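PDB 4WWM: uncharacterized protein from Sulfolobus solfataricus, which is a Urm1-type ubiquitin-like modifier, probably conjugated to other proteins through isopeptide bonds and possibly linked to the proteasome pathway. Local coordinates for residues P2-L6 with R17-D23; G50-N56 with D72-P78. All coordinates share one frame; numbering follows the deposited sequence. Where two conformers were deposited one is given.

Contact 1: residues P2-L6 with R17-D23; sequences PKVIL and REIYVND. With SO4 (sulfate ion), chain C.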
ATOM      1  N   PRO A   2      -2.991   9.994  -3.756  1.00 23.22           N
ATOM      2  CA  PRO A   2      -2.192   9.029  -4.519  1.00 23.41           C
ATOM      3  C   PRO A   2      -2.990   7.832  -5.027  1.00 21.87           C
ATOM      4  O   PRO A   2      -4.077   7.525  -4.534  1.00 20.06           O
ATOM      5  CB  PRO A   2      -1.122   8.578  -3.514  1.00 21.87           C
ATOM      6  CG  PRO A   2      -1.553   9.101  -2.187  1.00 25.47           C
ATOM      7  CD  PRO A   2      -2.369  10.315  -2.463  1.00 24.89           C
ATOM      8  N   LYS A   3      -2.422   7.171  -6.028  1.00 14.46           N
ATOM      9  CA  LYS A   3      -3.028   6.003  -6.647  1.00 15.93           C
ATOM     10  C   LYS A   3      -2.387   4.738  -6.088  1.00 16.55           C
ATOM     11  O   LYS A   3      -1.160   4.620  -6.064  1.00 14.97           O
ATOM     12  CB  LYS A   3      -2.861   6.066  -8.165  1.00 17.85           C
ATOM     13  CG  LYS A   3      -3.545   4.945  -8.933  1.00 22.68           C
ATOM     14  CD  LYS A   3      -3.312   5.094 -10.429  1.00 37.12           C
ATOM     15  CE  LYS A   3      -3.957   3.973 -11.219  1.00 51.07           C
ATOM     16  NZ  LYS A   3      -3.683   4.116 -12.676  1.00 61.34           N
ATOM     17  N   VAL A   4      -3.223   3.811  -5.626  1.00 12.78           N
ATOM     18  CA  VAL A   4      -2.764   2.520  -5.126  1.00 12.20           C
ATOM     19  C   VAL A   4      -3.072   1.424  -6.140  1.00 12.44           C
ATOM     20  O   VAL A   4      -4.212   1.292  -6.590  1.00 12.82           O
ATOM     21  CB  VAL A   4      -3.423   2.167  -3.778  1.00 11.17           C
ATOM     22  CG1 VAL A   4      -2.967   0.793  -3.286  1.00 11.00           C
ATOM     23  CG2 VAL A   4      -3.100   3.224  -2.740  1.00 11.17           C
ATOM     24  N   ILE A   5      -2.050   0.655  -6.501  1.00 11.91           N
ATOM     25  CA  ILE A   5      -2.208  -0.478  -7.405  1.00 12.16           C
ATOM     26  C   ILE A   5      -1.861  -1.779  -6.685  1.00 11.38           C
ATOM     27  O   ILE A   5      -0.772  -1.916  -6.128  1.00 11.83           O
ATOM     28  CB  ILE A   5      -1.322  -0.332  -8.658  1.00 14.75           C
ATOM     29  CG1 ILE A   5      -1.655   0.974  -9.391  1.00 15.40           C
ATOM     30  CG2 ILE A   5      -1.511  -1.533  -9.582  1.00 16.33           C
ATOM     31  CD1 ILE A   5      -0.825   1.225 -10.651  1.00 18.06           C
ATOM     32  N   LEU A   6      -2.789  -2.732  -6.705  1.00 14.17           N
ATOM     33  CA  LEU A   6      -2.562  -4.039  -6.097  1.00 12.14           C
ATOM     34  C   LEU A   6      -2.036  -5.009  -7.143  1.00 14.70           C
ATOM     35  O   LEU A   6      -2.421  -4.941  -8.311  1.00 15.83           O
ATOM     36  CB  LEU A   6      -3.853  -4.577  -5.470  1.00 14.38           C
ATOM     37  CG  LEU A   6      -4.493  -3.717  -4.378  1.00 13.20           C
ATOM     38  CD1 LEU A   6      -5.784  -4.355  -3.902  1.00 13.42           C
ATOM     39  CD2 LEU A   6      -3.556  -3.512  -3.207  1.00 12.12           C
ATOM     40  N   ARG A  17      -8.415  -3.705  -8.123  1.00 17.22           N
ATOM     41  CA  ARG A  17      -7.055  -3.667  -8.657  1.00 17.49           C
ATOM     42  C   ARG A  17      -6.386  -2.319  -8.403  1.00 15.93           C
ATOM     43  O   ARG A  17      -5.210  -2.260  -8.045  1.00 15.57           O
ATOM     44  CB  ARG A  17      -7.066  -3.964 -10.158  1.00 24.41           C
ATOM     45  CG  ARG A  17      -5.680  -4.069 -10.772  1.00 28.69           C
ATOM     46  CD  ARG A  17      -5.748  -4.463 -12.239  1.00 42.09           C
ATOM     47  NE  ARG A  17      -4.429  -4.484 -12.865  1.00 63.05           N
ATOM     48  CZ  ARG A  17      -4.203  -4.812 -14.134  1.00 69.96           C
ATOM     49  NH1 ARG A  17      -5.210  -5.151 -14.929  1.00 62.06           N
ATOM     50  NH2 ARG A  17      -2.965  -4.800 -14.611  1.00 72.04           N
ATOM     51  N   GLU A  18      -7.139  -1.243  -8.600  1.00 15.81           N
ATOM     52  CA  GLU A  18      -6.613   0.102  -8.424  1.00 14.81           C
ATOM     53  C   GLU A  18      -7.632   0.988  -7.738  1.00 13.37           C
ATOM     54  O   GLU A  18      -8.836   0.856  -7.957  1.00 14.24           O
ATOM     55  CB  GLU A  18      -6.216   0.717  -9.770  1.00 16.93           C
ATOM     56  CG  GLU A  18      -5.205  -0.101 -10.544  1.00 27.89           C
ATOM     57  CD  GLU A  18      -4.851   0.518 -11.881  1.00 32.13           C
ATOM     58  OE1 GLU A  18      -5.348   1.626 -12.181  1.00 30.81           O
ATOM     59  OE2 GLU A  18      -4.078  -0.112 -12.634  1.00 33.77           O
ATOM     60  N   ILE A  19      -7.132   1.898  -6.910  1.00 17.72           N
ATOM     61  CA  ILE A  19      -7.987   2.811  -6.172  1.00 18.97           C
ATOM     62  C   ILE A  19      -7.196   4.067  -5.821  1.00 17.57           C
ATOM     63  O   ILE A  19      -5.992   3.996  -5.568  1.00 18.89           O
ATOM     64  CB  ILE A  19      -8.542   2.138  -4.890  1.00 15.70           C
ATOM     65  CG1 ILE A  19      -9.699   2.949  -4.300  1.00 16.72           C
ATOM     66  CG2 ILE A  19      -7.432   1.932  -3.859  1.00 15.32           C
ATOM     67  CD1 ILE A  19     -10.427   2.229  -3.172  1.00 16.61           C
ATOM     68  N   TYR A  20      -7.863   5.216  -5.845  1.00 15.42           N
ATOM     69  CA  TYR A  20      -7.249   6.465  -5.408  0.57 15.97           C
ATOM     70  C   TYR A  20      -7.606   6.744  -3.952  1.00 16.80           C
ATOM     71  O   TYR A  20      -8.712   6.433  -3.509  1.00 13.84           O
ATOM     72  CB  TYR A  20      -7.701   7.629  -6.289  0.57 16.38           C
ATOM     73  CG  TYR A  20      -7.089   7.653  -7.673  0.57 16.53           C
ATOM     74  CD1 TYR A  20      -7.651   6.928  -8.716  0.57 16.46           C
ATOM     75  CD2 TYR A  20      -5.964   8.422  -7.940  0.57 16.70           C
ATOM     76  CE1 TYR A  20      -7.100   6.957  -9.980  0.57 17.75           C
ATOM     77  CE2 TYR A  20      -5.408   8.457  -9.201  0.57 18.30           C
ATOM     78  CZ  TYR A  20      -5.980   7.724 -10.217  0.57 19.38           C
ATOM     79  OH  TYR A  20      -5.421   7.762 -11.474  0.57 22.00           O
ATOM     80  N   VAL A  21      -6.662   7.326  -3.218  1.00 21.38           N
ATOM     81  CA  VAL A  21      -6.869   7.702  -1.822  1.00 25.57           C
ATOM     82  C   VAL A  21      -6.304   9.104  -1.609  1.00 25.97           C
ATOM     83  O   VAL A  21      -5.310   9.472  -2.233  1.00 26.73           O
ATOM     84  CB  VAL A  21      -6.194   6.709  -0.853  1.00 31.36           C
ATOM     85  CG1 VAL A  21      -6.811   5.316  -0.997  1.00 50.22           C
ATOM     86  CG2 VAL A  21      -4.681   6.666  -1.090  1.00 23.45           C
ATOM     87  N   ASN A  22      -6.927   9.889  -0.738  1.00 26.02           N
ATOM     88  CA  ASN A  22      -6.507  11.276  -0.559  1.00 31.11           C
ATOM     89  C   ASN A  22      -5.328  11.432   0.409  1.00 30.67           C
ATOM     90  O   ASN A  22      -4.739  12.506   0.515  1.00 32.68           O
ATOM     91  CB  ASN A  22      -7.686  12.129  -0.080  1.00 35.08           C
ATOM     92  CG  ASN A  22      -8.217  11.697   1.278  1.00 44.79           C
ATOM     93  OD1 ASN A  22      -7.651  10.824   1.939  1.00 37.66           O
ATOM     94  ND2 ASN A  22      -9.312  12.318   1.702  1.00 49.59           N
ATOM     95  N   ASP A  23      -4.982  10.353   1.102  1.00 25.89           N
ATOM     96  CA  ASP A  23      -3.963  10.398   2.147  1.00 25.52           C
ATOM     97  C   ASP A  23      -2.569  10.705   1.599  1.00 21.55           C
ATOM     98  O   ASP A  23      -2.171  10.177   0.561  1.00 20.13           O
ATOM     99  CB  ASP A  23      -3.941   9.066   2.900  1.00 30.46           C
ATOM    100  CG  ASP A  23      -5.229   8.801   3.656  1.00 37.87           C
ATOM    101  OD1 ASP A  23      -5.335   9.234   4.823  1.00 52.29           O
ATOM    102  OD2 ASP A  23      -6.134   8.160   3.082  1.00 39.70           O
TER
HETATM  103  S   SO4 C 101      -6.700   6.681 -13.943  1.00 83.61           S
HETATM  104  O1  SO4 C 101      -5.575   7.501 -14.383  1.00103.20           O
HETATM  105  O2  SO4 C 101      -6.215   5.643 -13.037  1.00111.53           O
HETATM  106  O3  SO4 C 101      -7.331   6.059 -15.104  1.00 57.86           O
HETATM  107  O4  SO4 C 101      -7.674   7.520 -13.251  1.00107.23           O
HETATM  108  O   HOH W   1      -2.148  -4.630 -10.949  1.00 27.12           O
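Lys3 lies across the face of Tyr20, in one of two modelled positions of the tyrosine, its CG 4.1 Å from the ring centroid and 17° off the normal, a CH-pi contact displaced toward the rim. CG stands anti to the backbone N (chi1 -176°) and the rest of the chain is fully extended, which carries the ammonium past the phenol. There Lys3 NZ gives a hydrogen bond to O2 of a sulfate, probably from the crystallisation liquor, at 3.0 Å; the ion is modelled too close to the Tyr20 hydroxyl, making its place less sure. NZ also forms a salt bridge with the Glu18 carboxylate, whose OE1 is less surely placed. Ile5 runs alongside Glu18, CG1 3.9 Å from Glu18 CG.

Beneath these side chains is the antiparallel pairing of strands 3-6 and 18-20, the N-terminal beta hairpin of the ubiquitin-like beta-grasp fold, with helix 10-14 in its connection. Val4 and Ile19 bond reciprocally, Val4 N to Ile19 O at 2.8 Å and Ile19 N to Val4 O at 3.0 Å. Beyond them Val21 N reaches Pro2 O, and Leu6 N meets Arg17 O almost straight (176°). A water receives a bond from Arg17 NE and donates one to Leu6 O.

On the other face Val4 CG2 meets Val21 CG2 at 4.1 Å, and both valines pack against Val29 of helix 26-33. Two residues on from Val21, Asp23 forms a salt bridge with Lys32 of that helix.

Contact 2: residues G50-N56 with D72-P78; sequences GILILIN and DIIEIIP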
ATOM      1  N   GLY A  50       6.393 -10.619   3.239  1.00 32.47           N
ATOM      2  CA  GLY A  50       5.986 -11.029   1.911  1.00 29.76           C
ATOM      3  C   GLY A  50       5.195  -9.956   1.190  1.00 28.27           C
ATOM      4  O   GLY A  50       4.592 -10.229   0.156  1.00 29.68           O
ATOM      5  N   ILE A  51       5.187  -8.743   1.741  1.00 22.23           N
ATOM      6  CA  ILE A  51       4.578  -7.592   1.079  1.00 20.55           C
ATOM      7  C   ILE A  51       5.606  -6.490   0.869  1.00 22.04           C
ATOM      8  O   ILE A  51       6.249  -6.036   1.816  1.00 25.88           O
ATOM      9  CB  ILE A  51       3.400  -7.012   1.880  1.00 22.53           C
ATOM     10  CG1 ILE A  51       2.328  -8.081   2.100  1.00 22.82           C
ATOM     11  CG2 ILE A  51       2.803  -5.801   1.149  1.00 20.28           C
ATOM     12  CD1 ILE A  51       1.224  -7.647   3.022  1.00 34.07           C
ATOM     13  N   LEU A  52       5.740  -6.059  -0.380  1.00 25.25           N
ATOM     14  CA  LEU A  52       6.618  -4.953  -0.731  1.00 21.42           C
ATOM     15  C   LEU A  52       5.783  -3.788  -1.228  1.00 20.54           C
ATOM     16  O   LEU A  52       4.706  -3.992  -1.793  1.00 23.02           O
ATOM     17  CB  LEU A  52       7.617  -5.381  -1.802  1.00 22.91           C
ATOM     18  CG  LEU A  52       8.435  -6.626  -1.462  1.00 29.66           C
ATOM     19  CD1 LEU A  52       9.306  -7.000  -2.637  1.00 37.18           C
ATOM     20  CD2 LEU A  52       9.279  -6.397  -0.218  1.00 29.82           C
ATOM     21  N   ILE A  53       6.277  -2.575  -1.011  1.00 18.96           N
ATOM     22  CA  ILE A  53       5.596  -1.382  -1.494  1.00 18.01           C
ATOM     23  C   ILE A  53       6.544  -0.543  -2.335  1.00 18.96           C
ATOM     24  O   ILE A  53       7.642  -0.194  -1.897  1.00 22.86           O
ATOM     25  CB  ILE A  53       5.039  -0.528  -0.340  1.00 19.79           C
ATOM     26  CG1 ILE A  53       4.094  -1.366   0.525  1.00 23.81           C
ATOM     27  CG2 ILE A  53       4.318   0.702  -0.891  1.00 23.29           C
ATOM     28  CD1 ILE A  53       3.488  -0.608   1.686  1.00 27.81           C
ATOM     29  N   LEU A  54       6.106  -0.234  -3.550  1.00 21.10           N
ATOM     30  CA  LEU A  54       6.824   0.681  -4.420  1.00 19.30           C
ATOM     31  C   LEU A  54       6.082   2.006  -4.471  1.00 24.82           C
ATOM     32  O   LEU A  54       4.857   2.036  -4.580  1.00 22.29           O
ATOM     33  CB  LEU A  54       6.969   0.103  -5.829  1.00 20.66           C
ATOM     34  CG  LEU A  54       7.712  -1.228  -5.952  1.00 21.03           C
ATOM     35  CD1 LEU A  54       7.787  -1.656  -7.410  1.00 23.03           C
ATOM     36  CD2 LEU A  54       9.104  -1.140  -5.345  1.00 25.60           C
ATOM     37  N   ILE A  55       6.833   3.095  -4.366  1.00 18.69           N
ATOM     38  CA  ILE A  55       6.300   4.424  -4.603  1.00 18.78           C
ATOM     39  C   ILE A  55       6.988   4.967  -5.847  1.00 19.73           C
ATOM     40  O   ILE A  55       8.196   5.202  -5.840  1.00 22.07           O
ATOM     41  CB  ILE A  55       6.528   5.362  -3.406  1.00 19.36           C
ATOM     42  CG1 ILE A  55       5.862   4.782  -2.154  1.00 20.83           C
ATOM     43  CG2 ILE A  55       5.976   6.750  -3.708  1.00 20.12           C
ATOM     44  CD1 ILE A  55       6.175   5.525  -0.866  1.00 23.95           C
ATOM     45  N   ASN A  56       6.215   5.141  -6.915  1.00 20.75           N
ATOM     46  CA  ASN A  56       6.757   5.540  -8.210  1.00 22.62           C
ATOM     47  C   ASN A  56       7.912   4.638  -8.636  1.00 22.95           C
ATOM     48  O   ASN A  56       8.919   5.108  -9.161  1.00 24.92           O
ATOM     49  CB  ASN A  56       7.210   7.001  -8.171  1.00 24.56           C
ATOM     50  CG  ASN A  56       6.071   7.954  -7.857  1.00 24.75           C
ATOM     51  OD1 ASN A  56       4.930   7.728  -8.257  1.00 24.38           O
ATOM     52  ND2 ASN A  56       6.375   9.025  -7.133  1.00 25.63           N
ATOM     53  N   ASP A  72       1.390  10.467  -6.925  1.00 21.27           N
ATOM     54  CA  ASP A  72       2.251   9.315  -6.664  1.00 18.89           C
ATOM     55  C   ASP A  72       1.517   8.007  -6.933  1.00 21.11           C
ATOM     56  O   ASP A  72       0.312   7.902  -6.708  1.00 20.58           O
ATOM     57  CB  ASP A  72       2.762   9.324  -5.220  1.00 18.06           C
ATOM     58  CG  ASP A  72       3.871  10.337  -4.990  1.00 20.30           C
ATOM     59  OD1 ASP A  72       4.511  10.774  -5.972  1.00 21.02           O
ATOM     60  OD2 ASP A  72       4.110  10.687  -3.814  1.00 21.26           O
ATOM     61  N   ILE A  73       2.261   7.016  -7.413  1.00 16.47           N
ATOM     62  CA  ILE A  73       1.719   5.690  -7.668  1.00 15.78           C
ATOM     63  C   ILE A  73       2.299   4.700  -6.667  1.00 16.80           C
ATOM     64  O   ILE A  73       3.510   4.477  -6.629  1.00 18.59           O
ATOM     65  CB  ILE A  73       2.024   5.220  -9.100  1.00 18.05           C
ATOM     66  CG1 ILE A  73       1.423   6.203 -10.113  1.00 21.00           C
ATOM     67  CG2 ILE A  73       1.473   3.813  -9.323  1.00 21.01           C
ATOM     68  CD1 ILE A  73       1.800   5.920 -11.553  1.00 25.04           C
ATOM     69  N   ILE A  74       1.418   4.118  -5.860  1.00 16.04           N
ATOM     70  CA  ILE A  74       1.808   3.166  -4.829  1.00 14.12           C
ATOM     71  C   ILE A  74       1.439   1.747  -5.248  1.00 16.44           C
ATOM     72  O   ILE A  74       0.263   1.424  -5.377  1.00 17.75           O
ATOM     73  CB  ILE A  74       1.128   3.493  -3.485  1.00 12.04           C
ATOM     74  CG1 ILE A  74       1.488   4.915  -3.044  1.00 14.09           C
ATOM     75  CG2 ILE A  74       1.539   2.480  -2.423  1.00 12.48           C
ATOM     76  CD1 ILE A  74       0.670   5.425  -1.875  1.00 17.22           C
ATOM     77  N   GLU A  75       2.443   0.900  -5.451  1.00 15.33           N
ATOM     78  CA  GLU A  75       2.201  -0.492  -5.824  1.00 14.68           C
ATOM     79  C   GLU A  75       2.413  -1.393  -4.620  1.00 16.79           C
ATOM     80  O   GLU A  75       3.469  -1.352  -3.991  1.00 16.59           O
ATOM     81  CB  GLU A  75       3.123  -0.928  -6.964  1.00 22.16           C
ATOM     82  CG  GLU A  75       2.927  -0.164  -8.258  1.00 34.29           C
ATOM     83  CD  GLU A  75       3.919  -0.582  -9.323  1.00 44.16           C
ATOM     84  OE1 GLU A  75       3.955  -1.782  -9.660  1.00 31.21           O
ATOM     85  OE2 GLU A  75       4.667   0.288  -9.814  1.00 54.78           O
ATOM     86  N   ILE A  76       1.406  -2.202  -4.300  1.00 14.46           N
ATOM     87  CA  ILE A  76       1.511  -3.160  -3.207  1.00 12.78           C
ATOM     88  C   ILE A  76       1.647  -4.555  -3.809  1.00 17.28           C
ATOM     89  O   ILE A  76       0.737  -5.051  -4.477  1.00 18.88           O
ATOM     90  CB  ILE A  76       0.302  -3.083  -2.258  1.00 11.91           C
ATOM     91  CG1 ILE A  76       0.084  -1.634  -1.811  1.00 10.17           C
ATOM     92  CG2 ILE A  76       0.529  -3.977  -1.043  1.00 16.47           C
ATOM     93  CD1 ILE A  76      -1.156  -1.424  -0.981  1.00 13.25           C
ATOM     94  N   ILE A  77       2.801  -5.169  -3.569  1.00 16.82           N
ATOM     95  CA  ILE A  77       3.201  -6.391  -4.254  1.00 20.40           C
ATOM     96  C   ILE A  77       3.491  -7.523  -3.272  1.00 21.06           C
ATOM     97  O   ILE A  77       4.382  -7.399  -2.428  1.00 26.21           O
ATOM     98  CB  ILE A  77       4.463  -6.155  -5.110  1.00 19.30           C
ATOM     99  CG1 ILE A  77       4.247  -4.971  -6.057  1.00 18.55           C
ATOM    100  CG2 ILE A  77       4.824  -7.416  -5.891  1.00 22.23           C
ATOM    101  CD1 ILE A  77       5.495  -4.529  -6.792  1.00 19.59           C
ATOM    102  N   PRO A  78       2.752  -8.640  -3.381  1.00 26.19           N
ATOM    103  CA  PRO A  78       3.094  -9.792  -2.544  1.00 34.06           C
ATOM    104  C   PRO A  78       4.220 -10.633  -3.151  1.00 32.29           C
ATOM    105  O   PRO A  78       4.291 -10.758  -4.374  1.00 33.82           O
ATOM    106  CB  PRO A  78       1.786 -10.579  -2.487  1.00 36.51           C
ATOM    107  CG  PRO A  78       1.135 -10.289  -3.788  1.00 34.32           C
ATOM    108  CD  PRO A  78       1.520  -8.878  -4.158  1.00 27.15           C
TER
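Asn56 and Asp72 meet side chain to side chain, Asn56 ND2 donating to Asp72 OD1 at 2.8 Å. The amide and carboxylate planes stand 71° apart: OD1 lies close to the plane of the Asn56 amide, but the N-H comes down on it from above the carboxylate plane. With Asn56 CG beside its backbone N (chi1 -61°), the other end of the amide is brought to the neighbouring strand, where Asn56 OD1 accepts from Ile73 N at 2.9 Å, the donor tilted 33° from the carbonyl plane. Asn56 N in turn donates to Ile73 O, so one residue grips both polar backbone atoms of Ile73. Asp72 OD2 takes a hydrogen bond from Asn69 N, which leaves the carboxylate held at both oxygens. Were Asp72 an alanine, the Asn56 amide nitrogen and Asn69 N would probably lose these acceptors, and the asparagine would be less firmly fixed in rotation.

From this end strands 51-55 and 73-78 run antiparallel within the beta-grasp sheet, 73-78 being its central strand. Two hydrogen-bonded pairs, Leu52 with Ile77 and Leu54 with Glu75, hold them together.

On the face turned to helix 26-33 the isoleucines share one conformation, CG1 beside the backbone N and CG2 anti to it. The CG2 methyls therefore meet on diagonals across the strands: Ile51 CG2 to Ile76 CG2 and Ile53 CG2 to Ile74 CG2, each at 3.6 Å, with the side chains side by side. Leu30 of the helix touches Ile53 and Ile76, while Val29 touches Ile74. The reverse face carries another diagonal, Leu54 CD1 against Ile77 CD1 at 3.7 Å, with Leu54 CB also near Glu75 CB (4.1 Å).

Contacts 1 and 2 are built into one sheet, joined where strand 3-6 runs parallel to strand 73-78: Lys3 O and Ile74 N, then Ile5 N and Ile74 O, are probable hydrogen bonds across the seam. Contact 1 includes an outermost strand, 18-20, and its outward face mixes charge, phenol and bound anion; contact 2 sits in the sheet's middle and is mostly aliphatic, its polar side-chain bonding gathered at the Asn56 end. Both are partly buried and turn an apolar face to helix 26-33, valines predominating in contact 1 and isoleucines in contact 2. Val4 CG1 and Ile76 CD1, 3.7 Å apart, make that core continuous between them.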